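Local atomic coordinates of pesticidal crystal protein Cry2Aa (Bacillus thuringiensis serovar kurstaki, PDB entry 1I5P), a protein that promotes colloid-osmotic lysis by binding to the midgut epithelial cells of dipteran and lepidopteran larvae. Residues 300-304 against 342-348; 441-445 against 507-512; 480-485 against 499-503. Numbering follows the deposited sequence.

Interaction 1: residues 300-304 against 342-348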
loop_
_atom_site.group_PDB
_atom_site.type_symbol
_atom_site.label_atom_id
_atom_site.label_comp_id
_atom_site.label_asym_id
_atom_site.label_seq_id
_atom_site.Cartn_x
_atom_site.Cartn_y
_atom_site.Cartn_z
ATOM N N PHE A 300 3.838 -9.965 9.599
ATOM C CA PHE A 300 2.619 -9.794 8.817
ATOM C C PHE A 300 2.813 -10.028 7.321
ATOM O O PHE A 300 1.841 -10.268 6.605
ATOM C CB PHE A 300 2.036 -8.396 9.058
ATOM C CG PHE A 300 1.648 -8.135 10.496
ATOM C CD1 PHE A 300 1.438 -6.833 10.944
ATOM C CD2 PHE A 300 1.491 -9.187 11.402
ATOM C CE1 PHE A 300 1.077 -6.575 12.265
ATOM C CE2 PHE A 300 1.130 -8.937 12.728
ATOM C CZ PHE A 300 0.924 -7.625 13.156
ATOM N N GLN A 301 4.055 -9.970 6.846
ATOM C CA GLN A 301 4.313 -10.183 5.423
ATOM C C GLN A 301 4.943 -11.538 5.110
ATOM O O GLN A 301 5.478 -11.744 4.022
ATOM C CB GLN A 301 5.187 -9.058 4.873
ATOM C CG GLN A 301 4.464 -7.723 4.833
ATOM C CD GLN A 301 5.318 -6.629 4.261
ATOM O OE1 GLN A 301 5.413 -6.476 3.042
ATOM N NE2 GLN A 301 5.957 -5.857 5.137
ATOM N N VAL A 302 4.886 -12.459 6.065
ATOM C CA VAL A 302 5.441 -13.786 5.846
ATOM C C VAL A 302 4.629 -14.469 4.752
ATOM O O VAL A 302 3.402 -14.513 4.817
ATOM C CB VAL A 302 5.393 -14.640 7.136
ATOM C CG1 VAL A 302 5.522 -16.132 6.793
ATOM C CG2 VAL A 302 6.514 -14.220 8.068
ATOM N N ASN A 303 5.326 -14.994 3.751
ATOM C CA ASN A 303 4.696 -15.680 2.629
ATOM C C ASN A 303 3.843 -14.733 1.790
ATOM O O ASN A 303 2.845 -15.151 1.211
ATOM C CB ASN A 303 3.825 -16.842 3.126
ATOM C CG ASN A 303 4.643 -18.011 3.668
ATOM O OD1 ASN A 303 5.832 -18.131 3.386
ATOM N ND2 ASN A 303 3.994 -18.891 4.427
ATOM N N SER A 304 4.228 -13.462 1.727
ATOM C CA SER A 304 3.478 -12.478 0.944
ATOM C C SER A 304 3.539 -12.768 -0.549
ATOM O O SER A 304 2.698 -12.292 -1.307
ATOM C CB SER A 304 4.020 -11.065 1.184
ATOM O OG SER A 304 3.388 -10.452 2.296
ATOM N N TYR A 342 -1.476 -21.438 2.227
ATOM C CA TYR A 342 -1.279 -20.895 0.885
ATOM C C TYR A 342 -1.162 -21.988 -0.179
ATOM O O TYR A 342 -0.991 -23.174 0.131
ATOM C CB TYR A 342 -0.005 -20.040 0.840
ATOM C CG TYR A 342 0.120 -19.007 1.941
ATOM C CD1 TYR A 342 0.513 -19.372 3.229
ATOM C CD2 TYR A 342 -0.148 -17.659 1.691
ATOM C CE1 TYR A 342 0.637 -18.422 4.242
ATOM C CE2 TYR A 342 -0.031 -16.700 2.699
ATOM C CZ TYR A 342 0.364 -17.091 3.974
ATOM O OH TYR A 342 0.466 -16.154 4.979
ATOM N N SER A 343 -1.248 -21.568 -1.437
ATOM C CA SER A 343 -1.127 -22.475 -2.569
ATOM C C SER A 343 0.264 -23.088 -2.525
ATOM O O SER A 343 1.207 -22.461 -2.035
ATOM C CB SER A 343 -1.296 -21.713 -3.881
ATOM O OG SER A 343 -2.580 -21.124 -3.974
ATOM N N GLY A 344 0.385 -24.309 -3.033
ATOM C CA GLY A 344 1.673 -24.980 -3.036
ATOM C C GLY A 344 1.897 -25.741 -1.749
ATOM O O GLY A 344 2.969 -26.305 -1.528
ATOM N N GLY A 345 0.879 -25.752 -0.894
ATOM C CA GLY A 345 0.974 -26.457 0.369
ATOM C C GLY A 345 1.753 -25.706 1.429
ATOM O O GLY A 345 2.067 -26.259 2.480
ATOM N N VAL A 346 2.065 -24.445 1.161
ATOM C CA VAL A 346 2.813 -23.633 2.107
ATOM C C VAL A 346 1.936 -23.084 3.245
ATOM O O VAL A 346 0.743 -22.855 3.071
ATOM C CB VAL A 346 3.506 -22.458 1.363
ATOM C CG1 VAL A 346 4.098 -21.473 2.350
ATOM C CG2 VAL A 346 4.600 -23.005 0.449
ATOM N N SER A 347 2.537 -22.904 4.417
ATOM C CA SER A 347 1.835 -22.363 5.576
ATOM C C SER A 347 2.727 -21.380 6.316
ATOM O O SER A 347 3.948 -21.391 6.156
ATOM C CB SER A 347 1.423 -23.476 6.548
ATOM O OG SER A 347 0.311 -24.204 6.070
ATOM N N SER A 348 2.104 -20.518 7.111
ATOM C CA SER A 348 2.838 -19.550 7.910
ATOM C C SER A 348 3.244 -20.291 9.175
ATOM O O SER A 348 3.115 -21.512 9.262
ATOM C CB SER A 348 1.931 -18.392 8.307
ATOM O OG SER A 348 0.953 -18.834 9.236
#

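Interaction 2: residues 441-445 against 507-512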
loop_
_atom_site.group_PDB
_atom_site.type_symbol
_atom_site.label_atom_id
_atom_site.label_comp_id
_atom_site.label_asym_id
_atom_site.label_seq_id
_atom_site.Cartn_x
_atom_site.Cartn_y
_atom_site.Cartn_z
ATOM N N PRO A 441 13.366 -9.437 14.427
ATOM C CA PRO A 441 12.508 -9.396 13.242
ATOM C C PRO A 441 12.714 -10.636 12.389
ATOM O O PRO A 441 13.819 -11.158 12.317
ATOM C CB PRO A 441 12.970 -8.128 12.536
ATOM C CG PRO A 441 13.359 -7.250 13.676
ATOM C CD PRO A 441 14.174 -8.210 14.514
ATOM N N LEU A 442 11.651 -11.110 11.750
ATOM C CA LEU A 442 11.762 -12.291 10.898
ATOM C C LEU A 442 12.395 -11.955 9.556
ATOM O O LEU A 442 12.321 -10.815 9.098
ATOM C CB LEU A 442 10.383 -12.902 10.646
ATOM C CG LEU A 442 9.738 -13.701 11.772
ATOM C CD1 LEU A 442 9.701 -12.879 13.042
ATOM C CD2 LEU A 442 8.336 -14.099 11.347
ATOM N N HIS A 443 13.032 -12.945 8.933
ATOM C CA HIS A 443 13.631 -12.727 7.625
ATOM C C HIS A 443 12.582 -13.104 6.592
ATOM O O HIS A 443 11.471 -13.508 6.954
ATOM C CB HIS A 443 14.911 -13.563 7.450
ATOM C CG HIS A 443 14.701 -15.045 7.513
ATOM N ND1 HIS A 443 14.094 -15.756 6.500
ATOM C CD2 HIS A 443 15.045 -15.953 8.456
ATOM C CE1 HIS A 443 14.076 -17.039 6.816
ATOM N NE2 HIS A 443 14.647 -17.186 7.998
ATOM N N TYR A 444 12.919 -12.963 5.312
ATOM C CA TYR A 444 11.990 -13.275 4.232
ATOM C C TYR A 444 11.386 -14.674 4.387
ATOM O O TYR A 444 12.106 -15.671 4.463
ATOM C CB TYR A 444 12.702 -13.163 2.884
ATOM C CG TYR A 444 11.773 -13.204 1.692
ATOM C CD1 TYR A 444 11.018 -12.083 1.330
ATOM C CD2 TYR A 444 11.647 -14.362 0.922
ATOM C CE1 TYR A 444 10.159 -12.116 0.226
ATOM C CE2 TYR A 444 10.793 -14.409 -0.181
ATOM C CZ TYR A 444 10.054 -13.278 -0.524
ATOM O OH TYR A 444 9.224 -13.317 -1.617
ATOM N N ASN A 445 10.056 -14.732 4.436
ATOM C CA ASN A 445 9.327 -15.987 4.575
ATOM C C ASN A 445 9.823 -16.893 5.692
ATOM O O ASN A 445 9.747 -18.115 5.582
ATOM C CB ASN A 445 9.342 -16.765 3.252
ATOM C CG ASN A 445 8.448 -16.141 2.202
ATOM O OD1 ASN A 445 8.364 -16.624 1.071
ATOM N ND2 ASN A 445 7.769 -15.062 2.572
ATOM N N GLN A 507 17.659 -16.780 2.112
ATOM C CA GLN A 507 16.493 -16.218 2.793
ATOM C C GLN A 507 16.736 -15.788 4.236
ATOM O O GLN A 507 16.098 -14.850 4.713
ATOM C CB GLN A 507 15.318 -17.196 2.737
ATOM C CG GLN A 507 14.768 -17.388 1.331
ATOM C CD GLN A 507 13.656 -18.416 1.270
ATOM O OE1 GLN A 507 12.468 -18.074 1.244
ATOM N NE2 GLN A 507 14.035 -19.687 1.245
ATOM N N THR A 508 17.659 -16.451 4.930
ATOM C CA THR A 508 17.927 -16.091 6.318
ATOM C C THR A 508 18.657 -14.762 6.423
ATOM O O THR A 508 18.711 -14.164 7.499
ATOM C CB THR A 508 18.781 -17.150 7.031
ATOM O OG1 THR A 508 20.065 -17.229 6.399
ATOM C CG2 THR A 508 18.095 -18.506 6.984
ATOM N N ARG A 509 19.219 -14.308 5.305
ATOM C CA ARG A 509 19.948 -13.048 5.271
ATOM C C ARG A 509 19.215 -12.015 4.418
ATOM O O ARG A 509 19.786 -10.994 4.047
ATOM C CB ARG A 509 21.358 -13.268 4.713
ATOM C CG ARG A 509 22.184 -14.340 5.439
ATOM C CD ARG A 509 22.843 -13.809 6.701
ATOM N NE ARG A 509 23.705 -12.665 6.417
ATOM C CZ ARG A 509 24.842 -12.727 5.731
ATOM N NH1 ARG A 509 25.275 -13.887 5.251
ATOM N NH2 ARG A 509 25.535 -11.619 5.508
ATOM N N THR A 510 17.948 -12.276 4.111
ATOM C CA THR A 510 17.149 -11.359 3.298
ATOM C C THR A 510 15.940 -10.893 4.100
ATOM O O THR A 510 15.188 -11.709 4.629
ATOM C CB THR A 510 16.663 -12.043 1.998
ATOM O OG1 THR A 510 17.798 -12.412 1.204
ATOM C CG2 THR A 510 15.768 -11.102 1.193
ATOM N N PHE A 511 15.747 -9.580 4.175
ATOM C CA PHE A 511 14.640 -9.029 4.949
ATOM C C PHE A 511 13.765 -8.037 4.197
ATOM O O PHE A 511 14.207 -7.370 3.268
ATOM C CB PHE A 511 15.176 -8.333 6.208
ATOM C CG PHE A 511 16.063 -9.200 7.054
ATOM C CD1 PHE A 511 17.378 -9.450 6.675
ATOM C CD2 PHE A 511 15.572 -9.796 8.212
ATOM C CE1 PHE A 511 18.196 -10.278 7.438
ATOM C CE2 PHE A 511 16.381 -10.629 8.983
ATOM C CZ PHE A 511 17.698 -10.873 8.593
ATOM N N ILE A 512 12.511 -7.950 4.621
ATOM C CA ILE A 512 11.584 -6.999 4.034
ATOM C C ILE A 512 11.821 -5.729 4.837
ATOM O O ILE A 512 11.836 -5.768 6.062
ATOM C CB ILE A 512 10.126 -7.477 4.184
ATOM C CG1 ILE A 512 9.940 -8.776 3.393
ATOM C CG2 ILE A 512 9.164 -6.403 3.692
ATOM C CD1 ILE A 512 8.555 -9.378 3.494
HETATM O O HOH W 1 11.428 -10.007 6.668
#

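Interaction 3: residues 480-485 against 499-503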
loop_
_atom_site.group_PDB
_atom_site.type_symbol
_atom_site.label_atom_id
_atom_site.label_comp_id
_atom_site.label_asym_id
_atom_site.label_seq_id
_atom_site.Cartn_x
_atom_site.Cartn_y
_atom_site.Cartn_z
ATOM N N ASN A 480 5.208 -23.677 -7.730
ATOM C CA ASN A 480 5.642 -23.672 -6.333
ATOM C C ASN A 480 4.675 -22.931 -5.401
ATOM O O ASN A 480 4.921 -22.802 -4.199
ATOM C CB ASN A 480 7.062 -23.097 -6.221
ATOM C CG ASN A 480 7.104 -21.583 -6.297
ATOM O OD1 ASN A 480 6.200 -20.943 -6.840
ATOM N ND2 ASN A 480 8.176 -20.999 -5.763
ATOM N N GLY A 481 3.568 -22.452 -5.966
ATOM C CA GLY A 481 2.561 -21.759 -5.175
ATOM C C GLY A 481 2.610 -20.239 -5.194
ATOM O O GLY A 481 1.694 -19.583 -4.695
ATOM N N THR A 482 3.658 -19.668 -5.777
ATOM C CA THR A 482 3.786 -18.217 -5.804
ATOM C C THR A 482 3.088 -17.548 -6.979
ATOM O O THR A 482 2.634 -18.201 -7.919
ATOM C CB THR A 482 5.260 -17.782 -5.804
ATOM O OG1 THR A 482 5.900 -18.262 -6.995
ATOM C CG2 THR A 482 5.975 -18.341 -4.576
ATOM N N MET A 483 3.038 -16.224 -6.910
ATOM C CA MET A 483 2.400 -15.398 -7.919
ATOM C C MET A 483 3.117 -15.289 -9.250
ATOM O O MET A 483 4.333 -15.104 -9.311
ATOM C CB MET A 483 2.234 -13.966 -7.412
ATOM C CG MET A 483 1.332 -13.761 -6.228
ATOM S SD MET A 483 1.448 -12.041 -5.692
ATOM C CE MET A 483 0.548 -12.133 -4.137
ATOM N N ILE A 484 2.344 -15.395 -10.321
ATOM C CA ILE A 484 2.877 -15.192 -11.659
ATOM C C ILE A 484 2.210 -13.863 -12.023
ATOM O O ILE A 484 0.981 -13.755 -12.034
ATOM C CB ILE A 484 2.454 -16.295 -12.653
ATOM C CG1 ILE A 484 3.174 -17.608 -12.300
ATOM C CG2 ILE A 484 2.790 -15.852 -14.083
ATOM C CD1 ILE A 484 2.864 -18.779 -13.237
ATOM N N HIS A 485 3.027 -12.850 -12.278
ATOM C CA HIS A 485 2.528 -11.522 -12.605
ATOM C C HIS A 485 2.000 -11.397 -14.021
ATOM O O HIS A 485 2.652 -11.815 -14.974
ATOM C CB HIS A 485 3.636 -10.505 -12.365
ATOM C CG HIS A 485 4.129 -10.505 -10.956
ATOM N ND1 HIS A 485 3.512 -9.783 -9.958
ATOM C CD2 HIS A 485 5.110 -11.219 -10.355
ATOM C CE1 HIS A 485 4.089 -10.056 -8.802
ATOM N NE2 HIS A 485 5.061 -10.924 -9.015
ATOM N N ILE A 499 8.830 -7.999 -3.453
ATOM C CA ILE A 499 8.360 -8.943 -2.445
ATOM C C ILE A 499 7.663 -10.144 -3.078
ATOM O O ILE A 499 7.667 -11.245 -2.517
ATOM C CB ILE A 499 7.366 -8.272 -1.455
ATOM C CG1 ILE A 499 7.995 -7.013 -0.840
ATOM C CG2 ILE A 499 6.950 -9.270 -0.377
ATOM C CD1 ILE A 499 9.405 -7.197 -0.308
ATOM N N HIS A 500 7.083 -9.928 -4.255
ATOM C CA HIS A 500 6.344 -10.968 -4.971
ATOM C C HIS A 500 7.236 -11.812 -5.871
ATOM O O HIS A 500 6.992 -11.939 -7.075
ATOM C CB HIS A 500 5.237 -10.316 -5.796
ATOM C CG HIS A 500 4.241 -9.562 -4.973
ATOM N ND1 HIS A 500 3.414 -8.595 -5.505
ATOM C CD2 HIS A 500 3.909 -9.663 -3.663
ATOM C CE1 HIS A 500 2.616 -8.134 -4.559
ATOM N NE2 HIS A 500 2.894 -8.766 -3.433
ATOM N N ALA A 501 8.264 -12.399 -5.277
ATOM C CA ALA A 501 9.195 -13.223 -6.026
ATOM C C ALA A 501 8.742 -14.666 -6.140
ATOM O O ALA A 501 7.930 -15.147 -5.347
ATOM C CB ALA A 501 10.566 -13.170 -5.375
ATOM N N THR A 502 9.265 -15.353 -7.147
ATOM C CA THR A 502 8.963 -16.764 -7.335
ATOM C C THR A 502 9.733 -17.495 -6.243
ATOM O O THR A 502 9.223 -18.417 -5.606
ATOM C CB THR A 502 9.462 -17.262 -8.701
ATOM O OG1 THR A 502 8.738 -16.595 -9.742
ATOM C CG2 THR A 502 9.270 -18.767 -8.822
ATOM N N GLN A 503 10.973 -17.061 -6.039
ATOM C CA GLN A 503 11.848 -17.643 -5.030
ATOM C C GLN A 503 13.076 -16.766 -4.811
ATOM O O GLN A 503 13.498 -16.033 -5.708
ATOM C CB GLN A 503 12.296 -19.053 -5.441
ATOM C CG GLN A 503 13.101 -19.127 -6.732
ATOM C CD GLN A 503 13.691 -20.512 -6.957
ATOM O OE1 GLN A 503 14.482 -20.999 -6.147
ATOM N NE2 GLN A 503 13.299 -21.157 -8.050
HETATM O O HOH W 2 5.974 -17.296 -9.377
HETATM O O HOH W 3 6.975 -13.551 -9.361
#

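Interaction 1: residues 300-304 against 342-348
Following helix 293-300, the chain reverses through a type II beta turn from Gln301 to Ser304, closed by Ser304 N to Gln301 O at 3.1 Å. Phe300 lies apart from 342-348, its ring against Ser427 and Val429 of strand 422-430. Gln301 points away, and its NE2 donates to Asp521. Val302 is the first residue to meet the other segment. Its CG1 comes within 4.5 Å of Ser348 CA, a loose apolar touch, while Val302 O sits 3.4 Å from Tyr342 OH; Asn425 bridges this pair, hydrogen-bonding to Val302 O through ND2 and to Tyr342 OH through OD1.

Asn303 makes the main contact. It holds the third position of the turn with phi/psi of 65/31, a positive-phi conformation that asparagine tolerates better than most residues. Its CB lies over the face of the Tyr342 ring, 3.8 Å from the centroid, in a CH-pi contact. Beyond the ring, Asn303 ND2 gives a weak hydrogen bond to Ser347 O (3.0 Å, bent to 135°) and lies 3.3 Å from Val346 CG1. The short side chain thus sets CB on the ring face and the amide by Ser347 O. The CA-to-CB bond of Ser304 points away, and the side chain touches Asn425.

Opposite, the chain leaves strand 329-342 and doubles back through Gly344 and Gly345, whose positive phi angles favour glycine; Tyr342 N to Val346 O (2.8 Å) closes this reversal. The arrangement is a beta turn after a helix packed on a hairpin connection, within the beta-prism middle domain of a three-domain Cry toxin.

Interaction 2: residues 441-445 against 507-512
This contact joins the beta-prism middle domain to the C-terminal jelly-roll sandwich of the three-domain delta-endotoxin fold, with loop 441-445 lying along the beginning of strand 510-513. One direct backbone hydrogen bond links them, Tyr444 N to Thr510 O at 2.7 Å and nearly straight (165°). A second link is indirect: water 1 donates to Leu442 O (2.7 Å) and accepts from Ile512 N (3.1 Å), filling a gap where the backbones do not pair directly.

Two CH-pi contacts involve His443. Thr508 CA lies over the face of its imidazole, 3.6 Å from the centroid, and His443 CB in turn sits over the Phe511 ring, 4.1 Å from that centroid. The flat imidazole thus offers a face to Thr508, while the CB methylene, not the ring, meets Phe511.

Apolar packing is carried by Tyr444, whose CD1 meets Ile512 CG1 at 4.0 Å and whose CB lies 4.1 Å from Thr510 CG2. The long phenol also carries its hydroxyl beyond this contact, to hydrogen-bond with Ile499 O. His443 ND1 donates within its own loop, and this local bond to Tyr444 O measures 2.8 Å.

Interaction 3: residues 480-485 against 499-503
A methionine sulfur lies over a histidine ring: Met483 SD is 3.9 Å from the centroid of His500 and 12° off the ring normal, with Met483 CE also over that face at 4.3 Å. The long, unbranched methionine side chain brings the sulfur there, making a Met-aromatic contact. His485 approaches the same imidazole rim to rim, and its NE2 donates to His500 O in an almost linear hydrogen bond of 2.9 Å, while ND1 hydrogen-bonds to Lys471 NZ. His500 centres an inverse gamma turn.

At the other end, Asn480 uses both amide atoms. Its OD1 accepts from Thr482 N (3.0 Å), forming an Asx turn, and from Thr482 OG1 (2.7 Å), while Asn480 ND2 donates to Thr502 O at 2.8 Å. Gly481 between them has a positive phi suited to glycine. Water 2 joins Thr482 OG1, Met483 O and Thr502 OG1, which also hydrogen-bonds to Thr535 OG1; water 3 spans Met483 O and His500 O.

Strand 483-486 runs parallel to 530-537 and antiparallel to 474-477. Strand 503-504 pairs antiparallel with 530-537, where Thr502 and Gln503 form a classic beta bulge opposite Arg533. The contact joins segments meeting on strand 530-537 of the C-terminal jelly-roll sandwich.

From the N terminus, 300-304 follows helix 293-300, and interaction 1 closes a loop of mostly strand residues within the middle domain before the other contacts begin. Interaction 2 opens next, at 441-445. Before its partner 507-512 arrives, the chain forms both sides of interaction 3, which closes a short loop of 13 intervening residues nested inside the longer one, of 61, closed by interaction 2. All three touch: Val302 packs on Leu442, Ser304 meets Met483 and His500, and Ile512 packs on Ile499. Together they tie the turn after helix 293-300 and the middle-domain loops to two sheets that include strands 483-486 and 510-513.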